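Local coordinates for WipB (Legionella pneumophila, PDB 5NNY), which acts as a translocated serine/threonine phosphatase that targets the host's lysosomal nutrient-sensing machinery, this chain being its phosphatase domain, at residues A[12-15]-A[16-19]; A[29-32]-A[33-36]; A[61-64]-A[65-68]; A[181-184]-A[185-189]; A[230-233]-A[234-237]. One frame throughout, in Å; residues are numbered along the deposited sequence.

In the fold
Four of the five contacts mark the start of a helix, whereas interaction 4 lies at the far end of one and is the buried member of the set. Interactions 1, 2 and 5 share a side-chain N-cap, an asparagine in the first and serines in the other two; interaction 3 has an asparagine in the same position but spends its amide on side chains and water. Interactions 1 and 2 touch each other through L19 and Y35, joining helices 15-24 and 32-42. Interaction 2 is a surface contact, interactions 1, 3 and 5 are partly buried, and interactions 3 and 5 lie on opposite sides of the chain's centre, about 55 Å apart between their own centres.

Interaction 1: A[12-15]-A[16-19]; sequences HANA and LLFL
N14 meets L17 across the start of helix 15-24, holding the first turn through two acceptors, one on its side chain and one on its backbone. Two residues ahead of this cap, H12 belongs to a D-x-H sequence like that of calcineurin-like phosphoesterases, and its ND1 is hydrogen-bonded to D100. At N14 itself, OD1 accepts from L17 N at 2.9 Å in an almost straight bond (173° at the hydrogen), which makes N14 the N-cap. The donor does not come in along a lone pair; it stands above the plane of the amide carbonyl, 67° out of it. Because CG is anti to the backbone N (chi1 -177°), the amide lies across the L17 side chain at about a right angle, with N14 CG 3.5 Å from L17 CB. N14 O takes up F18 N at 3.1 Å. A15, the first helical residue, accepts from L19 N with its O at 2.8 Å, while its methyl packs on F107 and I108 of helix 105-117. The amide cap thus satisfies an N-H that has no preceding helical carbonyl to turn to, and it marks the point at which the loop carrying H12 becomes helix.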
loop_
_atom_site.group_PDB
_atom_site.type_symbol
_atom_site.label_atom_id
_atom_site.label_comp_id
_atom_site.label_asym_id
_atom_site.label_seq_id
_atom_site.Cartn_x
_atom_site.Cartn_y
_atom_site.Cartn_z
ATOM N N HIS A 12 8.448 0.359 -3.300
ATOM C CA HIS A 12 8.973 1.716 -3.103
ATOM C C HIS A 12 8.421 2.687 -4.148
ATOM O O HIS A 12 9.136 3.529 -4.698
ATOM C CB HIS A 12 10.498 1.704 -3.096
ATOM C CG HIS A 12 11.057 0.791 -2.051
ATOM N ND1 HIS A 12 10.780 0.957 -0.713
ATOM C CD2 HIS A 12 11.818 -0.321 -2.147
ATOM C CE1 HIS A 12 11.368 -0.008 -0.024
ATOM N NE2 HIS A 12 11.997 -0.800 -0.872
ATOM N N ALA A 13 7.131 2.546 -4.431
ATOM C CA ALA A 13 6.399 3.423 -5.348
ATOM C C ALA A 13 6.996 3.440 -6.750
ATOM O O ALA A 13 6.871 4.430 -7.470
ATOM C CB ALA A 13 6.313 4.849 -4.790
ATOM N N ASN A 14 7.640 2.351 -7.162
ATOM C CA ASN A 14 8.253 2.276 -8.487
ATOM C C ASN A 14 7.188 1.740 -9.434
ATOM O O ASN A 14 6.919 0.535 -9.467
ATOM C CB ASN A 14 9.503 1.399 -8.448
ATOM C CG ASN A 14 10.235 1.325 -9.797
ATOM O OD1 ASN A 14 9.657 1.568 -10.852
ATOM N ND2 ASN A 14 11.513 0.963 -9.750
ATOM N N ALA A 15 6.570 2.641 -10.212
ATOM C CA ALA A 15 5.448 2.233 -11.047
ATOM C C ALA A 15 5.907 1.358 -12.205
ATOM O O ALA A 15 5.143 0.507 -12.669
ATOM C CB ALA A 15 4.687 3.471 -11.548
ATOM N N LEU A 16 7.144 1.532 -12.676
ATOM C CA LEU A 16 7.649 0.706 -13.771
ATOM C C LEU A 16 7.934 -0.707 -13.295
ATOM O O LEU A 16 7.643 -1.682 -13.998
ATOM C CB LEU A 16 8.925 1.303 -14.371
ATOM C CG LEU A 16 9.635 0.510 -15.485
ATOM C CD1 LEU A 16 8.744 0.204 -16.724
ATOM C CD2 LEU A 16 10.905 1.241 -15.917
ATOM N N LEU A 17 8.511 -0.832 -12.101
ATOM C CA LEU A 17 8.665 -2.150 -11.497
ATOM C C LEU A 17 7.317 -2.842 -11.360
ATOM O O LEU A 17 7.177 -4.012 -11.740
ATOM C CB LEU A 17 9.352 -2.013 -10.136
ATOM C CG LEU A 17 9.463 -3.254 -9.247
ATOM C CD1 LEU A 17 10.189 -4.424 -9.931
ATOM C CD2 LEU A 17 10.135 -2.886 -7.931
ATOM N N PHE A 18 6.309 -2.119 -10.845
ATOM C CA PHE A 18 4.938 -2.633 -10.769
ATOM C C PHE A 18 4.443 -3.094 -12.138
ATOM O O PHE A 18 3.936 -4.214 -12.281
ATOM C CB PHE A 18 4.014 -1.559 -10.187
ATOM C CG PHE A 18 2.654 -2.068 -9.746
ATOM C CD1 PHE A 18 2.479 -3.364 -9.290
ATOM C CD2 PHE A 18 1.553 -1.234 -9.784
ATOM C CE1 PHE A 18 1.220 -3.802 -8.883
ATOM C CE2 PHE A 18 0.300 -1.667 -9.380
ATOM C CZ PHE A 18 0.131 -2.962 -8.931
ATOM N N LEU A 19 4.578 -2.242 -13.160
ATOM C CA LEU A 19 4.206 -2.641 -14.514
ATOM C C LEU A 19 4.942 -3.902 -14.953
ATOM O O LEU A 19 4.335 -4.812 -15.530
ATOM C CB LEU A 19 4.499 -1.501 -15.498
ATOM C CG LEU A 19 3.954 -1.777 -16.912
ATOM C CD1 LEU A 19 2.488 -1.424 -16.975
ATOM C CD2 LEU A 19 4.703 -0.985 -17.967
#

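Interaction 2: A[29-32]-A[33-36]; sequences AISP and ENYA
S31 caps helix 32-42, its OG accepting from N34 N at 3.1 Å. The hydroxyl oxygen sits between the backbone N and the carbonyl carbon (chi1 68°), which swings it round to face the first turn, and the bond is somewhat bent, 153° at the hydrogen. Two backbone bonds complete the turn: Y35 N reaches S31 O at 2.8 Å, and A36 N reaches P32 O at 3.0 Å. P32 fills the first helical position, where the lack of an N-H costs nothing.

A water provides a further polar link. It accepts from S31 N at 3.0 Å and from N34 ND2 at 2.9 Å, bridging the same two positions that a capping box would join directly. The N34 amide nitrogen has a second partner in Q81, so it is held from two directions.

The apolar part is carried by I30, the residue before the cap. Its CG1 lies 3.7 Å from N34 CB, and its CG2 meets the edge of the Y35 ring in plane, 4.0 Å from CD2. An apolar pair linking the residue before the N-cap to the fourth residue of the helix is a hydrophobic staple. Y35 continues past I30 to helix 15-24, where its hydroxyl is hydrogen-bonded to N20, and I30 packs on V23 of that helix.

Cap, water bridge and staple act on the same turn: the polar bonds satisfy amides at the helix start, and the I30 to Y35 contact folds the incoming chain back against it.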
loop_
_atom_site.group_PDB
_atom_site.type_symbol
_atom_site.label_atom_id
_atom_site.label_comp_id
_atom_site.label_asym_id
_atom_site.label_seq_id
_atom_site.Cartn_x
_atom_site.Cartn_y
_atom_site.Cartn_z
ATOM N N ALA A 29 -1.635 -7.134 -20.472
ATOM C CA ALA A 29 -1.011 -7.049 -21.783
ATOM C C ALA A 29 -0.835 -5.587 -22.166
ATOM O O ALA A 29 -1.727 -4.761 -21.957
ATOM C CB ALA A 29 -1.836 -7.778 -22.846
ATOM N N ILE A 30 0.337 -5.279 -22.703
ATOM C CA ILE A 30 0.686 -3.937 -23.159
ATOM C C ILE A 30 1.686 -4.133 -24.279
ATOM O O ILE A 30 2.539 -5.018 -24.206
ATOM C CB ILE A 30 1.260 -3.063 -22.011
ATOM C CG1 ILE A 30 1.470 -1.604 -22.447
ATOM C CG2 ILE A 30 2.591 -3.618 -21.518
ATOM C CD1 ILE A 30 2.099 -0.723 -21.330
ATOM N N SER A 31 1.561 -3.342 -25.328
ATOM C CA SER A 31 2.449 -3.502 -26.459
ATOM C C SER A 31 3.879 -3.139 -26.072
ATOM O O SER A 31 4.107 -2.363 -25.136
ATOM C CB SER A 31 1.993 -2.648 -27.639
ATOM O OG SER A 31 2.135 -1.250 -27.389
ATOM N N PRO A 32 4.862 -3.716 -26.759
ATOM C CA PRO A 32 6.247 -3.286 -26.542
ATOM C C PRO A 32 6.444 -1.793 -26.744
ATOM O O PRO A 32 7.212 -1.166 -26.002
ATOM C CB PRO A 32 7.031 -4.105 -27.579
ATOM C CG PRO A 32 6.209 -5.321 -27.797
ATOM C CD PRO A 32 4.773 -4.872 -27.669
ATOM N N GLU A 33 5.774 -1.195 -27.730
ATOM C CA GLU A 33 5.993 0.231 -27.949
ATOM C C GLU A 33 5.409 1.064 -26.812
ATOM O O GLU A 33 6.000 2.084 -26.412
ATOM C CB GLU A 33 5.422 0.660 -29.304
ATOM C CG GLU A 33 5.754 2.117 -29.624
ATOM C CD GLU A 33 5.554 2.496 -31.092
ATOM O OE1 GLU A 33 4.810 1.792 -31.815
ATOM O OE2 GLU A 33 6.156 3.506 -31.517
ATOM N N ASN A 34 4.267 0.639 -26.257
ATOM C CA ASN A 34 3.672 1.369 -25.135
ATOM C C ASN A 34 4.404 1.108 -23.828
ATOM O O ASN A 34 4.457 1.984 -22.953
ATOM C CB ASN A 34 2.194 1.008 -24.971
ATOM C CG ASN A 34 1.306 1.713 -25.981
ATOM O OD1 ASN A 34 1.682 2.754 -26.532
ATOM N ND2 ASN A 34 0.121 1.156 -26.229
ATOM N N TYR A 35 4.934 -0.097 -23.654
ATOM C CA TYR A 35 5.842 -0.332 -22.546
ATOM C C TYR A 35 7.032 0.618 -22.615
ATOM O O TYR A 35 7.431 1.208 -21.600
ATOM C CB TYR A 35 6.288 -1.791 -22.595
ATOM C CG TYR A 35 7.030 -2.284 -21.387
ATOM C CD1 TYR A 35 8.368 -1.976 -21.194
ATOM C CD2 TYR A 35 6.409 -3.111 -20.473
ATOM C CE1 TYR A 35 9.055 -2.454 -20.115
ATOM C CE2 TYR A 35 7.091 -3.599 -19.376
ATOM C CZ TYR A 35 8.411 -3.258 -19.201
ATOM O OH TYR A 35 9.105 -3.725 -18.120
ATOM N N ALA A 36 7.610 0.784 -23.807
ATOM C CA ALA A 36 8.774 1.654 -23.923
ATOM C C ALA A 36 8.392 3.093 -23.633
ATOM O O ALA A 36 9.146 3.817 -22.973
ATOM C CB ALA A 36 9.414 1.541 -25.309
HETATM O O HOH W 1 -0.847 -1.491 -25.433
#

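Interaction 3: A[61-64]-A[65-68]; sequences AENK and QERL
The side chain of N63 meets those of E66 and R67 across the start of helix 64-79. Q65, first in the helical segment, is linked back to E62 by a water, which accepts from Q65 N at 3.1 Å and donates to E62 O at 3.0 Å.

E66 comes next, its extended side chain returning to N63. The amide ND2 of N63 donates to E66 OE2 at 3.3 Å, a long bond that meets the carboxylate from above its plane, 41° out of it.

R67 makes the densest set of contacts. Its backbone N is bonded to N63 O at 3.0 Å, and its NE to N63 OD1 at 2.9 Å. That oxygen lies in the guanidinium plane, yet the amide itself stands almost perpendicular to it, the two planes being 88° apart. N63 can serve E66 and R67 at once because its CG sits between the backbone N and the carbonyl carbon (chi1 62°), which carries the amide over the helix start. The methyl of A61 covers one face of the guanidinium, its CB 3.2 Å from R67 NE, a close approach. A second water joins R67 NH1, N63 OD1 and E62 OE2, while R67 NH2 forms a salt bridge with E46.

L68 closes the turn with its N on K64 O at 3.0 Å, and its side chain packs on V58 and A172.

The arrangement is a type I beta turn, A61 to K64, leading straight into the N terminus of helix 64-79, within a predicted coiled coil. N63 occupies the N-cap position without making a capping bond; its amide instead pins the E66 and R67 side chains over the first turn.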
loop_
_atom_site.group_PDB
_atom_site.type_symbol
_atom_site.label_atom_id
_atom_site.label_comp_id
_atom_site.label_asym_id
_atom_site.label_seq_id
_atom_site.Cartn_x
_atom_site.Cartn_y
_atom_site.Cartn_z
ATOM N N ALA A 61 10.300 24.637 -12.396
ATOM C CA ALA A 61 10.135 25.249 -13.698
ATOM C C ALA A 61 8.966 26.219 -13.680
ATOM O O ALA A 61 7.931 25.970 -13.052
ATOM C CB ALA A 61 9.918 24.179 -14.772
ATOM N N GLU A 62 9.136 27.331 -14.393
ATOM C CA GLU A 62 8.079 28.328 -14.471
ATOM C C GLU A 62 6.832 27.753 -15.127
ATOM O O GLU A 62 5.707 28.096 -14.747
ATOM C CB GLU A 62 8.571 29.557 -15.237
ATOM C CG GLU A 62 10.088 29.793 -15.169
ATOM C CD GLU A 62 10.893 28.807 -16.035
ATOM O OE1 GLU A 62 11.826 28.159 -15.505
ATOM O OE2 GLU A 62 10.572 28.663 -17.236
ATOM N N ASN A 63 7.013 26.869 -16.108
ATOM C CA ASN A 63 5.914 26.210 -16.810
ATOM C C ASN A 63 5.625 24.818 -16.244
ATOM O O ASN A 63 5.288 23.894 -16.999
ATOM C CB ASN A 63 6.217 26.131 -18.306
ATOM C CG ASN A 63 7.474 25.311 -18.618
ATOM O OD1 ASN A 63 8.337 25.107 -17.759
ATOM N ND2 ASN A 63 7.589 24.865 -19.867
ATOM N N LYS A 64 5.730 24.652 -14.918
ATOM C CA LYS A 64 5.548 23.343 -14.291
ATOM C C LYS A 64 4.170 22.769 -14.577
ATOM O O LYS A 64 4.029 21.556 -14.791
ATOM C CB LYS A 64 5.769 23.430 -12.779
ATOM C CG LYS A 64 4.899 24.449 -12.059
ATOM C CD LYS A 64 5.031 24.277 -10.548
ATOM C CE LYS A 64 5.611 25.480 -9.866
ATOM N NZ LYS A 64 5.365 25.380 -8.392
ATOM N N GLN A 65 3.137 23.617 -14.587
ATOM C CA GLN A 65 1.802 23.100 -14.854
ATOM C C GLN A 65 1.733 22.492 -16.247
ATOM O O GLN A 65 1.234 21.374 -16.419
ATOM C CB GLN A 65 0.743 24.190 -14.687
ATOM C CG GLN A 65 -0.669 23.616 -14.741
ATOM C CD GLN A 65 -1.779 24.603 -14.461
ATOM O OE1 GLN A 65 -1.540 25.749 -14.101
ATOM N NE2 GLN A 65 -3.016 24.146 -14.616
ATOM N N GLU A 66 2.240 23.216 -17.253
ATOM C CA GLU A 66 2.214 22.720 -18.627
ATOM C C GLU A 66 2.967 21.402 -18.739
ATOM O O GLU A 66 2.469 20.440 -19.327
ATOM C CB GLU A 66 2.813 23.758 -19.589
ATOM C CG GLU A 66 3.049 23.193 -21.002
ATOM C CD GLU A 66 3.903 24.082 -21.908
ATOM O OE1 GLU A 66 3.790 23.920 -23.142
ATOM O OE2 GLU A 66 4.694 24.918 -21.405
ATOM N N ARG A 67 4.173 21.345 -18.173
ATOM C CA ARG A 67 4.986 20.136 -18.226
ATOM C C ARG A 67 4.237 18.940 -17.654
ATOM O O ARG A 67 4.232 17.853 -18.245
ATOM C CB ARG A 67 6.285 20.344 -17.446
ATOM C CG ARG A 67 7.306 21.301 -18.072
ATOM C CD ARG A 67 8.353 21.640 -17.019
ATOM N NE ARG A 67 9.468 22.469 -17.487
ATOM C CZ ARG A 67 10.716 22.025 -17.602
ATOM N NH1 ARG A 67 11.703 22.834 -17.995
ATOM N NH2 ARG A 67 10.980 20.763 -17.324
ATOM N N LEU A 68 3.647 19.117 -16.470
ATOM C CA LEU A 68 2.954 18.029 -15.781
ATOM C C LEU A 68 1.684 17.602 -16.520
ATOM O O LEU A 68 1.381 16.410 -16.602
ATOM C CB LEU A 68 2.615 18.453 -14.352
ATOM C CG LEU A 68 3.808 18.692 -13.431
ATOM C CD1 LEU A 68 3.397 19.431 -12.174
ATOM C CD2 LEU A 68 4.447 17.372 -13.096
HETATM O O HOH W 2 11.060 25.720 -18.399
HETATM O O HOH W 3 3.076 26.668 -14.429
#

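Interaction 4: A[181-184]-A[185-189]; sequences IYHQ and VYKKH
I181 O is gripped by two backbone donors, V185 N and Y186 N, each 2.9 Å away. The bond to Y186 is the straighter (164° at the hydrogen), that to V185 clearly bent (138°). One residue on, K187 N is bonded to Y182 O at 2.9 Å. The five-residue spacings, I181 to Y186 and Y182 to K187, are those of a pi-type turn, here widening helix 175-186 near its C-terminal end, whereas V185 to I181 keeps the alpha-helical spacing. H183 O is left buried with no polar partner.

The K187 side chain passes over one ring and ends at the edge of another. Its CB lies over a face of Y182, 4.1 Å from the ring centroid, in a CH-pi contact. The chain is then extended as far as NZ, which donates to H183 ND1 at 2.9 Å in the imidazole plane, consistent with an unprotonated ND1. Y182 also supports the imidazole directly, its CD2 standing 3.6 Å above the plane of the H183 ring.

Y186 crosses Y182 obliquely, then runs on to an edge-to-face contact with F133 and a hydrogen bond from its hydroxyl to E97. Beyond the widened turn, H189 ND1 donates to V185 O at 2.8 Å, while the H189 ring stacks on F122.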
loop_
_atom_site.group_PDB
_atom_site.type_symbol
_atom_site.label_atom_id
_atom_site.label_comp_id
_atom_site.label_asym_id
_atom_site.label_seq_id
_atom_site.Cartn_x
_atom_site.Cartn_y
_atom_site.Cartn_z
ATOM N N ILE A 181 -9.960 7.754 -6.276
ATOM C CA ILE A 181 -9.220 6.496 -6.336
ATOM C C ILE A 181 -9.007 5.945 -4.929
ATOM O O ILE A 181 -9.128 4.739 -4.692
ATOM C CB ILE A 181 -7.889 6.694 -7.093
ATOM C CG1 ILE A 181 -8.158 7.111 -8.541
ATOM C CG2 ILE A 181 -7.038 5.410 -7.091
ATOM C CD1 ILE A 181 -6.900 7.359 -9.344
ATOM N N TYR A 182 -8.718 6.827 -3.969
ATOM C CA TYR A 182 -8.569 6.394 -2.586
ATOM C C TYR A 182 -9.800 5.639 -2.102
ATOM O O TYR A 182 -9.699 4.516 -1.597
ATOM C CB TYR A 182 -8.311 7.577 -1.649
ATOM C CG TYR A 182 -8.316 7.046 -0.219
ATOM C CD1 TYR A 182 -7.288 6.230 0.226
ATOM C CD2 TYR A 182 -9.381 7.293 0.641
ATOM C CE1 TYR A 182 -7.295 5.695 1.507
ATOM C CE2 TYR A 182 -9.396 6.771 1.924
ATOM C CZ TYR A 182 -8.351 5.968 2.345
ATOM O OH TYR A 182 -8.363 5.450 3.613
ATOM N N HIS A 183 -10.967 6.258 -2.225
ATOM C CA HIS A 183 -12.199 5.692 -1.682
ATOM C C HIS A 183 -12.741 4.550 -2.543
ATOM O O HIS A 183 -13.246 3.553 -2.011
ATOM C CB HIS A 183 -13.254 6.802 -1.548
ATOM C CG HIS A 183 -12.949 7.803 -0.473
ATOM N ND1 HIS A 183 -13.099 7.523 0.868
ATOM C CD2 HIS A 183 -12.512 9.084 -0.541
ATOM C CE1 HIS A 183 -12.759 8.584 1.580
ATOM N NE2 HIS A 183 -12.404 9.547 0.748
ATOM N N GLN A 184 -12.662 4.681 -3.869
ATOM C CA GLN A 184 -13.293 3.696 -4.752
ATOM C C GLN A 184 -12.416 2.477 -4.997
ATOM O O GLN A 184 -12.925 1.397 -5.318
ATOM C CB GLN A 184 -13.638 4.346 -6.093
ATOM C CG GLN A 184 -14.709 5.385 -5.973
ATOM C CD GLN A 184 -16.027 4.775 -5.551
ATOM O OE1 GLN A 184 -16.419 3.711 -6.043
ATOM N NE2 GLN A 184 -16.714 5.433 -4.624
ATOM N N VAL A 185 -11.110 2.632 -4.872
ATOM C CA VAL A 185 -10.161 1.617 -5.298
ATOM C C VAL A 185 -9.257 1.206 -4.148
ATOM O O VAL A 185 -9.235 0.039 -3.741
ATOM C CB VAL A 185 -9.321 2.120 -6.488
ATOM C CG1 VAL A 185 -8.282 1.070 -6.877
ATOM C CG2 VAL A 185 -10.243 2.445 -7.670
ATOM N N TYR A 186 -8.503 2.163 -3.619
ATOM C CA TYR A 186 -7.398 1.809 -2.733
ATOM C C TYR A 186 -7.881 1.213 -1.414
ATOM O O TYR A 186 -7.437 0.123 -1.008
ATOM C CB TYR A 186 -6.523 3.041 -2.481
ATOM C CG TYR A 186 -5.303 2.732 -1.630
ATOM C CD1 TYR A 186 -4.135 2.228 -2.216
ATOM C CD2 TYR A 186 -5.305 2.973 -0.249
ATOM C CE1 TYR A 186 -3.004 1.951 -1.453
ATOM C CE2 TYR A 186 -4.177 2.689 0.525
ATOM C CZ TYR A 186 -3.032 2.185 -0.078
ATOM O OH TYR A 186 -1.903 1.928 0.681
ATOM N N LYS A 187 -8.774 1.915 -0.714
ATOM C CA LYS A 187 -9.036 1.551 0.679
ATOM C C LYS A 187 -9.786 0.231 0.803
ATOM O O LYS A 187 -9.633 -0.469 1.807
ATOM C CB LYS A 187 -9.805 2.666 1.408
ATOM C CG LYS A 187 -11.275 2.831 0.993
ATOM C CD LYS A 187 -11.959 3.876 1.863
ATOM C CE LYS A 187 -13.465 3.973 1.583
ATOM N NZ LYS A 187 -14.007 5.165 2.287
ATOM N N LYS A 188 -10.609 -0.122 -0.173
ATOM C CA LYS A 188 -11.343 -1.368 -0.028
ATOM C C LYS A 188 -10.511 -2.589 -0.405
ATOM O O LYS A 188 -10.986 -3.714 -0.230
ATOM C CB LYS A 188 -12.636 -1.293 -0.838
ATOM C CG LYS A 188 -13.647 -0.306 -0.228
ATOM C CD LYS A 188 -14.690 0.205 -1.230
ATOM C CE LYS A 188 -15.297 1.560 -0.779
ATOM N NZ LYS A 188 -16.234 1.459 0.388
ATOM N N HIS A 189 -9.281 -2.400 -0.884
ATOM C CA HIS A 189 -8.379 -3.509 -1.167
ATOM C C HIS A 189 -7.290 -3.639 -0.112
ATOM O O HIS A 189 -6.406 -4.499 -0.235
ATOM C CB HIS A 189 -7.751 -3.356 -2.561
ATOM C CG HIS A 189 -8.710 -3.625 -3.675
ATOM N ND1 HIS A 189 -9.565 -2.661 -4.166
ATOM C CD2 HIS A 189 -8.994 -4.763 -4.353
ATOM C CE1 HIS A 189 -10.310 -3.182 -5.123
ATOM N NE2 HIS A 189 -9.986 -4.456 -5.256
HETATM O O HOH W 4 -12.562 -1.024 -3.949
#

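Interaction 5: A[230-233]-A[234-237]; sequences EESA and VDLA
The hydrogen bonds centre on S232, the N-cap of helix 233-253, whose OG accepts from D235 N at 3.0 Å. With chi1 at 68°, OG is turned to the N-H groups of the first turn, and the capping bond is moderately bent, 154° at the hydrogen. The carbonyl of the same residue is used as well: L236 N donates to S232 O at 3.0 Å. A237 N then donates to A233 O, also at 3.0 Å, and the regular helical pattern is established. The entering A233 N is held in turn by the side chain of N202.

The acidic side chains make a different kind of contact. E231 and D235 run side by side in the same direction, the CB of E231 lying 3.4 Å from D235 OD2, with their carboxylate planes 69° apart. These groups do not press charge against charge, since E231 OE2 and D235 OD2 are 6.1 Å apart and each has its own partner: K299 forms a salt bridge with the first, and S229 OG a hydrogen bond with the second. Negative charge at a helix N terminus is probably favourable.

Apolar contact between the segments is slight, E230 CB approaching L236 CD1 at 4.5 Å, whereas the polar end of E230 turns to Y228.

L236 and A233 rest on I204 of strand 203-208, A237 on both that strand and strand 190-198, and L236 also touches L214 of helix 214-224. The first turn of helix 233-253 is thereby laid against two antiparallel neighbours of the mixed sheet.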
loop_
_atom_site.group_PDB
_atom_site.type_symbol
_atom_site.label_atom_id
_atom_site.label_comp_id
_atom_site.label_asym_id
_atom_site.label_seq_id
_atom_site.Cartn_x
_atom_site.Cartn_y
_atom_site.Cartn_z
ATOM N N GLU A 230 -7.163 -20.017 17.538
ATOM C CA GLU A 230 -6.039 -20.649 16.859
ATOM C C GLU A 230 -6.130 -22.167 16.955
ATOM O O GLU A 230 -5.104 -22.849 17.034
ATOM C CB GLU A 230 -4.706 -20.168 17.429
ATOM C CG GLU A 230 -4.574 -20.389 18.932
ATOM C CD GLU A 230 -3.188 -20.054 19.443
ATOM O OE1 GLU A 230 -2.794 -20.607 20.495
ATOM O OE2 GLU A 230 -2.490 -19.246 18.784
ATOM N N GLU A 231 -7.352 -22.708 16.969
ATOM C CA GLU A 231 -7.503 -24.140 17.173
ATOM C C GLU A 231 -7.090 -24.948 15.953
ATOM O O GLU A 231 -6.919 -26.168 16.069
ATOM C CB GLU A 231 -8.945 -24.460 17.571
ATOM C CG GLU A 231 -9.282 -24.004 18.982
ATOM C CD GLU A 231 -8.201 -24.394 19.979
ATOM O OE1 GLU A 231 -8.017 -25.611 20.204
ATOM O OE2 GLU A 231 -7.518 -23.485 20.515
ATOM N N SER A 232 -6.915 -24.296 14.808
ATOM C CA SER A 232 -6.538 -24.935 13.552
ATOM C C SER A 232 -6.153 -23.827 12.585
ATOM O O SER A 232 -6.392 -22.644 12.850
ATOM C CB SER A 232 -7.674 -25.780 12.977
ATOM O OG SER A 232 -8.754 -24.966 12.539
ATOM N N ALA A 233 -5.559 -24.222 11.453
ATOM C CA ALA A 233 -5.261 -23.244 10.404
ATOM C C ALA A 233 -6.534 -22.588 9.882
ATOM O O ALA A 233 -6.560 -21.372 9.643
ATOM C CB ALA A 233 -4.512 -23.909 9.246
ATOM N N VAL A 234 -7.597 -23.381 9.693
ATOM C CA VAL A 234 -8.893 -22.851 9.279
ATOM C C VAL A 234 -9.418 -21.858 10.309
ATOM O O VAL A 234 -9.965 -20.808 9.955
ATOM C CB VAL A 234 -9.893 -24.004 9.039
ATOM C CG1 VAL A 234 -11.317 -23.509 9.153
ATOM C CG2 VAL A 234 -9.669 -24.626 7.657
ATOM N N ASP A 235 -9.263 -22.169 11.598
ATOM C CA ASP A 235 -9.761 -21.259 12.626
ATOM C C ASP A 235 -8.986 -19.945 12.629
ATOM O O ASP A 235 -9.566 -18.871 12.822
ATOM C CB ASP A 235 -9.692 -21.916 14.006
ATOM C CG ASP A 235 -11.061 -22.288 14.537
ATOM O OD1 ASP A 235 -12.036 -22.207 13.753
ATOM O OD2 ASP A 235 -11.169 -22.654 15.730
ATOM N N LEU A 236 -7.671 -20.012 12.437
ATOM C CA LEU A 236 -6.879 -18.790 12.392
ATOM C C LEU A 236 -7.278 -17.931 11.205
ATOM O O LEU A 236 -7.376 -16.702 11.315
ATOM C CB LEU A 236 -5.391 -19.135 12.325
ATOM C CG LEU A 236 -4.440 -17.948 12.523
ATOM C CD1 LEU A 236 -4.540 -17.378 13.935
ATOM C CD2 LEU A 236 -3.000 -18.320 12.182
ATOM N N ALA A 237 -7.525 -18.570 10.062
ATOM C CA ALA A 237 -8.006 -17.854 8.891
ATOM C C ALA A 237 -9.333 -17.174 9.181
ATOM O O ALA A 237 -9.573 -16.042 8.749
ATOM C CB ALA A 237 -8.141 -18.824 7.717
#